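Side-chain contacts in regulation of enolase protein 1 (Saccharomyces cerevisiae, PDB 3O12), which functions in galactose metabolism via the Gal83 protein and may control the level of the enolase Eno1: residues A[103-106]-A[110-113]; A[114-119]-A[143-148]. All blocks are in the same frame, centred on the assembly; numbering follows the deposited sequence.

Contact 1: residues A[103-106]-A[110-113]. With EDO (1,2-ethanediol), chain G.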
loop_
_atom_site.group_PDB
_atom_site.type_symbol
_atom_site.label_atom_id
_atom_site.label_comp_id
_atom_site.label_asym_id
_atom_site.label_seq_id
_atom_site.Cartn_x
_atom_site.Cartn_y
_atom_site.Cartn_z
HETATM N N MSE A 103 -1.906 0.215 1.618
HETATM C CA MSE A 103 -2.268 1.541 2.115
HETATM C C MSE A 103 -3.010 1.425 3.441
HETATM O O MSE A 103 -3.789 0.483 3.657
HETATM C CB MSE A 103 -3.106 2.297 1.069
HETATM C CG MSE A 103 -3.935 3.479 1.614
HETATM SE SE MSE A 103 -4.731 4.532 0.163
HETATM C CE MSE A 103 -3.168 5.603 -0.264
ATOM N N VAL A 104 -2.749 2.370 4.338
ATOM C CA VAL A 104 -3.576 2.617 5.512
ATOM C C VAL A 104 -4.180 3.997 5.301
ATOM O O VAL A 104 -3.457 4.948 4.993
ATOM C CB VAL A 104 -2.750 2.628 6.799
ATOM C CG1 VAL A 104 -3.606 2.956 8.006
ATOM C CG2 VAL A 104 -2.003 1.307 6.994
ATOM N N ARG A 105 -5.493 4.123 5.455
ATOM C CA ARG A 105 -6.167 5.378 5.157
ATOM C C ARG A 105 -7.176 5.726 6.236
ATOM O O ARG A 105 -7.953 4.864 6.683
ATOM C CB ARG A 105 -6.876 5.260 3.801
ATOM C CG ARG A 105 -7.639 6.500 3.336
ATOM C CD ARG A 105 -8.154 6.241 1.919
ATOM N NE ARG A 105 -9.016 7.295 1.386
ATOM C CZ ARG A 105 -8.637 8.191 0.480
ATOM N NH1 ARG A 105 -7.391 8.189 0.008
ATOM N NH2 ARG A 105 -9.502 9.092 0.036
ATOM N N ILE A 106 -7.174 6.995 6.641
ATOM C CA ILE A 106 -8.248 7.558 7.458
ATOM C C ILE A 106 -9.186 8.337 6.535
ATOM O O ILE A 106 -10.397 8.126 6.538
ATOM C CB ILE A 106 -7.682 8.483 8.547
ATOM C CG1 ILE A 106 -6.801 7.699 9.529
ATOM C CG2 ILE A 106 -8.825 9.204 9.281
ATOM C CD1 ILE A 106 -6.058 8.585 10.528
ATOM N N HIS A 110 -5.143 11.992 5.165
ATOM C CA HIS A 110 -4.365 11.259 6.160
ATOM C C HIS A 110 -4.305 9.798 5.764
ATOM O O HIS A 110 -5.289 9.055 5.900
ATOM C CB HIS A 110 -4.983 11.419 7.548
ATOM C CG HIS A 110 -5.162 12.848 7.940
ATOM N ND1 HIS A 110 -6.247 13.595 7.536
ATOM C CD2 HIS A 110 -4.361 13.688 8.637
ATOM C CE1 HIS A 110 -6.120 14.830 7.996
ATOM N NE2 HIS A 110 -4.989 14.909 8.672
ATOM N N TRP A 111 -3.152 9.407 5.231
ATOM C CA TRP A 111 -2.954 8.054 4.744
ATOM C C TRP A 111 -1.479 7.736 4.622
ATOM O O TRP A 111 -0.623 8.617 4.725
ATOM C CB TRP A 111 -3.662 7.834 3.396
ATOM C CG TRP A 111 -3.415 8.867 2.301
ATOM C CD1 TRP A 111 -4.259 9.862 1.923
ATOM C CD2 TRP A 111 -2.277 8.955 1.418
ATOM N NE1 TRP A 111 -3.730 10.578 0.878
ATOM C CE2 TRP A 111 -2.512 10.042 0.544
ATOM C CE3 TRP A 111 -1.088 8.227 1.284
ATOM C CZ2 TRP A 111 -1.598 10.429 -0.441
ATOM C CZ3 TRP A 111 -0.182 8.605 0.298
ATOM C CH2 TRP A 111 -0.438 9.697 -0.548
ATOM N N LEU A 112 -1.183 6.463 4.433
ATOM C CA LEU A 112 0.165 5.995 4.171
ATOM C C LEU A 112 0.089 4.969 3.071
ATOM O O LEU A 112 -0.838 4.162 3.037
ATOM C CB LEU A 112 0.761 5.351 5.425
ATOM C CG LEU A 112 2.118 4.690 5.149
ATOM C CD1 LEU A 112 3.213 5.149 6.118
ATOM C CD2 LEU A 112 1.980 3.167 5.106
ATOM N N LYS A 113 1.047 4.989 2.158
ATOM C CA LYS A 113 1.192 3.912 1.185
ATOM C C LYS A 113 2.626 3.404 1.257
ATOM O O LYS A 113 3.550 4.152 1.572
ATOM C CB LYS A 113 0.839 4.366 -0.236
ATOM C CG LYS A 113 1.762 5.412 -0.837
ATOM C CD LYS A 113 1.338 5.812 -2.264
ATOM C CE LYS A 113 2.293 6.866 -2.805
ATOM N NZ LYS A 113 2.104 7.213 -4.251
HETATM C C1 EDO G . 5.492 8.193 -4.541
HETATM O O1 EDO G . 5.378 6.781 -4.748
HETATM C C2 EDO G . 4.209 8.872 -4.997
HETATM O O2 EDO G . 3.806 8.398 -6.290
#
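M103 to R105 and W111 to K113 face each other across a tight antiparallel β-hairpin, largely buried within the larger of the two sheets. V104 and L112 form a hydrogen-bonded pair, with N of V104 donating to O of L112 at 2.9 Å and N of L112 donating back to O of V104 at 2.8 Å. A third bond, from I106 N to H110 O at 2.9 Å, secures the pairing beside the turn. The non-hydrogen-bonded pairs M103–K113 and R105–W111 put their four side chains on one face, while V104 and L112 project from the other. On the first face, selenomethionine M103 bends at chi3 (-81°), bringing CE 3.6 Å above the indole plane of W111 and offset toward its rim; CE3 is the nearest ring atom, at 3.7 Å. The selenium lies 5.5 Å from the centroid of the five-membered ring, 32° off its normal, an oblique Met-aromatic contact. R105 runs extended past the pyrrole part of the same indole, its NH1 4.0 Å from W111 CD1 and the guanidinium and ring planes only 11° apart, while NH2 is held by a salt bridge to D70. K113 stretches away from the hairpin, and its ammonium group probably hydrogen-bonds F59 O and Q99 OE1. The hairpin is flanked by strand 185-191, which bonds to M103 and R105, and by strand 122-131, which bonds to W111 and K113; F59 of strand 59-61 lies against M103 and R105, and F178 against V104.

Contact 2: residues A[114-119]-A[143-148]. With EDO (1,2-ethanediol), chain G.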
loop_
_atom_site.group_PDB
_atom_site.type_symbol
_atom_site.label_atom_id
_atom_site.label_comp_id
_atom_site.label_asym_id
_atom_site.label_seq_id
_atom_site.Cartn_x
_atom_site.Cartn_y
_atom_site.Cartn_z
ATOM N N ALA A 114 2.832 2.123 0.987
ATOM C CA ALA A 114 4.175 1.552 1.014
ATOM C C ALA A 114 4.236 0.356 0.094
ATOM O O ALA A 114 3.249 -0.353 -0.072
ATOM C CB ALA A 114 4.543 1.133 2.433
ATOM N N GLY A 115 5.387 0.130 -0.513
ATOM C CA GLY A 115 5.559 -1.023 -1.382
ATOM C C GLY A 115 6.661 -0.778 -2.378
ATOM O O GLY A 115 7.613 -0.059 -2.077
ATOM N N ILE A 116 6.537 -1.381 -3.551
ATOM C CA ILE A 116 7.529 -1.215 -4.604
ATOM C C ILE A 116 7.069 -0.141 -5.572
ATOM O O ILE A 116 5.879 -0.013 -5.869
ATOM C CB ILE A 116 7.777 -2.535 -5.339
ATOM C CG1 ILE A 116 8.556 -3.492 -4.439
ATOM C CG2 ILE A 116 8.531 -2.298 -6.650
ATOM C CD1 ILE A 116 9.965 -3.024 -4.118
ATOM N N GLU A 117 8.021 0.655 -6.042
ATOM C CA GLU A 117 7.734 1.704 -7.000
ATOM C C GLU A 117 8.918 1.781 -7.936
ATOM O O GLU A 117 10.057 1.594 -7.511
ATOM C CB GLU A 117 7.571 3.041 -6.288
ATOM C CG GLU A 117 7.311 4.208 -7.218
ATOM C CD GLU A 117 7.365 5.536 -6.500
ATOM O OE1 GLU A 117 8.079 5.624 -5.478
ATOM O OE2 GLU A 117 6.700 6.488 -6.960
ATOM N N ILE A 118 8.659 2.044 -9.208
ATOM C CA ILE A 118 9.762 2.281 -10.139
ATOM C C ILE A 118 10.082 3.773 -10.195
ATOM O O ILE A 118 9.302 4.564 -10.723
ATOM C CB ILE A 118 9.444 1.763 -11.547
ATOM C CG1 ILE A 118 8.965 0.311 -11.493
ATOM C CG2 ILE A 118 10.662 1.890 -12.449
ATOM C CD1 ILE A 118 9.839 -0.596 -10.659
ATOM N N SER A 119 11.220 4.158 -9.625
ATOM C CA SER A 119 11.646 5.553 -9.635
ATOM C C SER A 119 13.163 5.625 -9.701
ATOM O O SER A 119 13.857 4.709 -9.256
ATOM C CB SER A 119 11.130 6.297 -8.401
ATOM O OG SER A 119 11.762 5.838 -7.218
ATOM N N GLY A 143 15.454 -7.141 -2.391
ATOM C CA GLY A 143 14.810 -8.432 -2.569
ATOM C C GLY A 143 14.241 -8.635 -3.963
ATOM O O GLY A 143 14.665 -7.990 -4.923
ATOM N N ASN A 144 13.274 -9.538 -4.077
ATOM C CA ASN A 144 12.599 -9.773 -5.347
ATOM C C ASN A 144 11.398 -8.849 -5.433
ATOM O O ASN A 144 10.423 -9.023 -4.708
ATOM C CB ASN A 144 12.153 -11.231 -5.462
ATOM C CG ASN A 144 11.414 -11.522 -6.760
ATOM O OD1 ASN A 144 11.322 -10.668 -7.651
ATOM N ND2 ASN A 144 10.879 -12.737 -6.874
ATOM N N ALA A 145 11.479 -7.853 -6.307
ATOM C CA ALA A 145 10.410 -6.866 -6.405
ATOM C C ALA A 145 9.076 -7.507 -6.799
ATOM O O ALA A 145 8.015 -6.994 -6.449
ATOM C CB ALA A 145 10.789 -5.764 -7.383
ATOM N N ARG A 146 9.129 -8.632 -7.508
ATOM C CA ARG A 146 7.913 -9.252 -8.032
ATOM C C ARG A 146 7.198 -10.169 -7.036
ATOM O O ARG A 146 6.143 -10.724 -7.347
ATOM C CB ARG A 146 8.198 -9.983 -9.347
ATOM C CG ARG A 146 8.542 -9.035 -10.488
ATOM C CD ARG A 146 9.122 -9.773 -11.685
ATOM N NE ARG A 146 8.136 -10.624 -12.345
ATOM C CZ ARG A 146 7.330 -10.215 -13.320
ATOM N NH1 ARG A 146 6.466 -11.061 -13.864
ATOM N NH2 ARG A 146 7.388 -8.961 -13.751
ATOM N N ASP A 147 7.762 -10.316 -5.841
ATOM C CA ASP A 147 7.139 -11.163 -4.825
ATOM C C ASP A 147 7.651 -10.777 -3.447
ATOM O O ASP A 147 8.776 -11.111 -3.073
ATOM C CB ASP A 147 7.451 -12.629 -5.114
ATOM C CG ASP A 147 6.636 -13.593 -4.271
ATOM O OD1 ASP A 147 5.796 -13.151 -3.463
ATOM O OD2 ASP A 147 6.832 -14.822 -4.431
ATOM N N PHE A 148 6.835 -10.041 -2.697
ATOM C CA PHE A 148 7.236 -9.633 -1.360
ATOM C C PHE A 148 6.012 -9.548 -0.461
ATOM O O PHE A 148 4.874 -9.571 -0.944
ATOM C CB PHE A 148 7.975 -8.280 -1.382
ATOM C CG PHE A 148 7.120 -7.117 -1.827
ATOM C CD1 PHE A 148 6.440 -6.333 -0.894
ATOM C CD2 PHE A 148 6.986 -6.805 -3.174
ATOM C CE1 PHE A 148 5.646 -5.256 -1.298
ATOM C CE2 PHE A 148 6.178 -5.731 -3.581
ATOM C CZ PHE A 148 5.513 -4.961 -2.639
HETATM C C1 EDO G . 5.492 8.193 -4.541
HETATM O O1 EDO G . 5.378 6.781 -4.748
HETATM C C2 EDO G . 4.209 8.872 -4.997
HETATM O O2 EDO G . 3.806 8.398 -6.290
#
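I116 and F148 make the tight part of this contact, in which an isoleucine of strand 110-119 meets the end of the loop that leads into strand 148-155. CG1 of I116 presses on the phenyl ring obliquely, 3.4 Å from F148 CE2 and 3.8 Å from CZ. With chi1 at 65°, F148 CG sits between its backbone N and carbonyl carbon, on the side of I116. The other branch of I116 turns to the loop, with CG2 4.2 Å from A145 CB. Just before it, G115 CA lies 4.1 Å from F148 CZ; here the strand turns a corner, at backbone angles (156°/-150°) for which glycine is suited. The chain thus passes between two differently oriented stretches of β-sheet, and F148, where strand 148-155 begins, brings the second, seven-stranded sheet against this bend. Y141 packs on both I116 and F148. By contrast, the outer side of the loop is loose and open to solvent. N144 and R146 point away from the strand, and their segment is shaped from within by a type I turn from N144 to D147 and by an Asx turn, in which R146 N donates to N144 OD1 at 3.0 Å from well above the amide plane.

From the N terminus, the chain first meets contact 1, where strand 102-105 turns back through residues 106-109 into the start of strand 110-119, a short hairpin closure. The chain runs directly on into 114-119, the first segment of contact 2, bending at G115, so the two are in series and neither encloses the other. Contact 2 closes a longer loop that holds strands 122-131 and 134-140 before the chain returns at 143-148. The centres of the two contacts are about 18 Å apart, on opposite sides of the centre of the chain. Contact 1 stays within one sheet, whereas contact 2 joins that sheet to the start of strand 148-155 in the other.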